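Local coordinates for competence/damage-inducible protein CinA (Agrobacterium tumefaciens, PDB 2A9S) that is of uncharacterised function but belongs to the competence/damage-inducible CinA family, whose relatives include enzymes that deamidate nicotinamide mononucleotide, at residues V124-K129 against M140-I145. Sequence-based numbering, arbitrary orientation.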
ATOM      1  N   VAL A 124     -16.652   4.167  -7.420  1.00  9.45           N
ATOM      2  CA  VAL A 124     -15.521   3.273  -7.200  1.00 10.06           C
ATOM      3  C   VAL A 124     -15.905   1.918  -7.794  1.00 10.68           C
ATOM      4  O   VAL A 124     -17.008   1.430  -7.551  1.00 12.06           O
ATOM      5  CB  VAL A 124     -15.185   3.083  -5.685  1.00 10.89           C
ATOM      6  CG1 VAL A 124     -14.041   2.023  -5.486  1.00 12.67           C
ATOM      7  CG2 VAL A 124     -14.831   4.410  -4.994  1.00  9.53           C
ATOM      8  N   HIS A 125     -14.999   1.337  -8.563  1.00 10.81           N
ATOM      9  CA  HIS A 125     -15.175  -0.016  -9.086  1.00 11.21           C
ATOM     10  C   HIS A 125     -14.285  -0.947  -8.257  1.00 10.90           C
ATOM     11  O   HIS A 125     -13.096  -0.668  -8.085  1.00 10.08           O
ATOM     12  CB  HIS A 125     -14.794  -0.076 -10.562  1.00 12.51           C
ATOM     13  CG  HIS A 125     -15.845   0.506 -11.468  1.00 12.55           C
ATOM     14  ND1 HIS A 125     -16.979  -0.190 -11.827  1.00 16.62           N
ATOM     15  CD2 HIS A 125     -15.969   1.737 -12.013  1.00 14.96           C
ATOM     16  CE1 HIS A 125     -17.741   0.571 -12.589  1.00 13.33           C
ATOM     17  NE2 HIS A 125     -17.146   1.741 -12.730  1.00 13.60           N
ATOM     18  N   LEU A 126     -14.880  -2.020  -7.736  1.00 10.24           N
ATOM     19  CA  LEU A 126     -14.140  -3.000  -6.934  1.00 10.94           C
ATOM     20  C   LEU A 126     -14.302  -4.358  -7.587  1.00 12.53           C
ATOM     21  O   LEU A 126     -15.402  -4.716  -8.073  1.00 12.02           O
ATOM     22  CB  LEU A 126     -14.637  -3.059  -5.478  1.00 12.05           C
ATOM     23  CG  LEU A 126     -14.623  -1.785  -4.633  1.00 12.16           C
ATOM     24  CD1 LEU A 126     -15.943  -1.015  -4.803  1.00 11.75           C
ATOM     25  CD2 LEU A 126     -14.391  -2.137  -3.179  1.00 14.31           C
ATOM     26  N   ALA A 127     -13.217  -5.136  -7.573  1.00 12.22           N
ATOM     27  CA  ALA A 127     -13.263  -6.494  -8.140  1.00 12.76           C
ATOM     28  C   ALA A 127     -12.423  -7.392  -7.252  1.00 13.71           C
ATOM     29  O   ALA A 127     -11.342  -6.997  -6.794  1.00 12.60           O
ATOM     30  CB  ALA A 127     -12.745  -6.511  -9.566  1.00 13.12           C
ATOM     31  N   THR A 128     -12.921  -8.597  -7.006  1.00 15.65           N
ATOM     32  CA  THR A 128     -12.113  -9.625  -6.352  1.00 16.16           C
ATOM     33  C   THR A 128     -12.043 -10.861  -7.244  1.00 16.16           C
ATOM     34  O   THR A 128     -13.052 -11.230  -7.874  1.00 15.89           O
ATOM     35  CB  THR A 128     -12.671 -10.007  -4.972  1.00 17.44           C
ATOM     36  OG1 THR A 128     -14.039 -10.423  -5.113  1.00 20.78           O
ATOM     37  CG2 THR A 128     -12.619  -8.830  -4.017  1.00 19.09           C
ATOM     38  N   LYS A 129     -10.875 -11.498  -7.307  1.00 15.81           N
ATOM     39  CA  LYS A 129     -10.734 -12.720  -8.115  1.00 15.92           C
ATOM     40  C   LYS A 129     -10.065 -13.859  -7.335  1.00 17.18           C
ATOM     41  O   LYS A 129      -9.247 -13.616  -6.455  1.00 15.36           O
ATOM     42  CB  LYS A 129     -10.000 -12.418  -9.413  1.00 16.05           C
ATOM     43  CG  LYS A 129      -9.964 -13.590 -10.400  1.00 18.36           C
ATOM     44  CD  LYS A 129      -9.399 -13.188 -11.733  1.00 21.14           C
ATOM     45  CE  LYS A 129      -9.449 -14.398 -12.668  1.00 22.33           C
ATOM     46  NZ  LYS A 129      -9.173 -13.997 -14.069  1.00 25.41           N
ATOM     47  N   MET A 140     -19.705   0.991  -6.809  1.00 15.57           N
ATOM     48  CA  MET A 140     -20.227   1.784  -5.709  1.00 14.61           C
ATOM     49  C   MET A 140     -20.260   3.242  -6.105  1.00 15.05           C
ATOM     50  O   MET A 140     -19.426   3.706  -6.904  1.00 14.41           O
ATOM     51  CB  MET A 140     -19.402   1.593  -4.439  1.00 15.24           C
ATOM     52  CG  MET A 140     -19.238   0.123  -4.048  1.00 15.24           C
ATOM     53  SD  MET A 140     -20.830  -0.707  -3.667  1.00 12.30           S
ATOM     54  CE  MET A 140     -21.184  -0.037  -2.106  1.00 17.03           C
ATOM     55  N   ARG A 141     -21.251   3.941  -5.552  1.00 14.22           N
ATOM     56  CA  ARG A 141     -21.384   5.397  -5.711  1.00 14.76           C
ATOM     57  C   ARG A 141     -21.588   5.968  -4.326  1.00 14.39           C
ATOM     58  O   ARG A 141     -22.705   6.059  -3.818  1.00 14.80           O
ATOM     59  CB  ARG A 141     -22.545   5.723  -6.648  1.00 15.12           C
ATOM     60  CG  ARG A 141     -22.194   5.360  -8.074  1.00 15.24           C
ATOM     61  CD  ARG A 141     -23.398   5.260  -9.018  1.00 17.44           C
ATOM     62  NE  ARG A 141     -22.887   4.935 -10.346  1.00 18.51           N
ATOM     63  CZ  ARG A 141     -22.503   5.830 -11.260  1.00 20.50           C
ATOM     64  NH1 ARG A 141     -22.584   7.127 -11.027  1.00 19.76           N
ATOM     65  NH2 ARG A 141     -22.033   5.417 -12.431  1.00 22.42           N
ATOM     66  N   TYR A 142     -20.493   6.311  -3.675  1.00 14.14           N
ATOM     67  CA  TYR A 142     -20.563   6.717  -2.287  1.00 13.67           C
ATOM     68  C   TYR A 142     -21.019   8.170  -2.159  1.00 14.90           C
ATOM     69  O   TYR A 142     -21.368   8.607  -1.079  1.00 14.64           O
ATOM     70  CB  TYR A 142     -19.187   6.548  -1.621  1.00 13.82           C
ATOM     71  CG  TYR A 142     -18.678   5.112  -1.582  1.00 12.77           C
ATOM     72  CD1 TYR A 142     -19.316   4.137  -0.788  1.00 14.01           C
ATOM     73  CD2 TYR A 142     -17.548   4.740  -2.307  1.00 11.89           C
ATOM     74  CE1 TYR A 142     -18.828   2.825  -0.733  1.00 15.29           C
ATOM     75  CE2 TYR A 142     -17.051   3.449  -2.247  1.00 11.83           C
ATOM     76  CZ  TYR A 142     -17.695   2.494  -1.468  1.00 13.84           C
ATOM     77  OH  TYR A 142     -17.188   1.219  -1.424  1.00 14.71           O
ATOM     78  N   GLY A 143     -20.997   8.906  -3.269  1.00 14.07           N
ATOM     79  CA  GLY A 143     -21.371  10.325  -3.250  1.00 16.12           C
ATOM     80  C   GLY A 143     -20.203  11.249  -2.998  1.00 16.22           C
ATOM     81  O   GLY A 143     -19.084  10.806  -2.724  1.00 15.93           O
ATOM     82  N   ASP A 144     -20.464  12.548  -3.067  1.00 16.59           N
ATOM     83  CA  ASP A 144     -19.418  13.532  -2.892  1.00 17.83           C
ATOM     84  C   ASP A 144     -19.278  13.806  -1.386  1.00 17.07           C
ATOM     85  O   ASP A 144     -19.606  14.902  -0.903  1.00 17.28           O
ATOM     86  CB  ASP A 144     -19.804  14.783  -3.674  1.00 18.96           C
ATOM     87  CG  ASP A 144     -18.673  15.792  -3.800  1.00 24.47           C
ATOM     88  OD1 ASP A 144     -17.487  15.486  -3.519  1.00 27.96           O
ATOM     89  OD2 ASP A 144     -18.997  16.931  -4.214  1.00 30.05           O
ATOM     90  N   ILE A 145     -18.769  12.815  -0.649  1.00 15.23           N
ATOM     91  CA  ILE A 145     -18.793  12.858   0.817  1.00 15.11           C
ATOM     92  C   ILE A 145     -17.463  13.129   1.528  1.00 14.36           C
ATOM     93  O   ILE A 145     -17.410  13.172   2.777  1.00 15.42           O
ATOM     94  CB  ILE A 145     -19.369  11.569   1.416  1.00 14.37           C
ATOM     95  CG1 ILE A 145     -18.586  10.340   0.914  1.00 13.54           C
ATOM     96  CG2 ILE A 145     -20.864  11.468   1.123  1.00 18.83           C
ATOM     97  CD1 ILE A 145     -18.885   9.063   1.746  1.00 15.23           C
TER
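Val124 holds CG2 beside its backbone N, anti to the carbonyl carbon (CG1 is the branch anti to N, chi1 175°), and Tyr142 places its ring carbon CG beside its own N (chi1 -62°), which lets methyl and ring meet. The methyl comes in at the ring's edge, in its plane, with Val124 CG2 3.7 Å from Tyr142 CE2. Met140 lies within the same cluster: its CB sits 3.5 Å above one face of the tyrosine ring, offset toward the rim. Beyond it, Met140 CG reaches Leu126 CD1 at 3.6 Å; the bend at chi2 then turns SD away from strand 123-130, and chi3 bends CE.

In the backbone, Val124 and Met140 form a hydrogen-bonded antiparallel pair. Val124 N gives to Met140 O at 2.9 Å, and Met140 N gives to Val124 O at 2.8 Å. The ladder of the 123-130/135-141 hairpin carries on through Leu126 with His138 and Thr128 with Leu136. Helix 147-167 packs on the side of the sheet bearing Val124 and Leu126, and there Tyr142 OH hydrogen-bonds Thr157 OG1. Two backbone bonds thus fix the register where the chain leaves strand 135-141, while Tyr142 ties that exit both to Val124, through its ring edge, and to helix 147-167, where its side chain touches Ala153 and Thr154 and its hydroxyl is satisfied by Thr157.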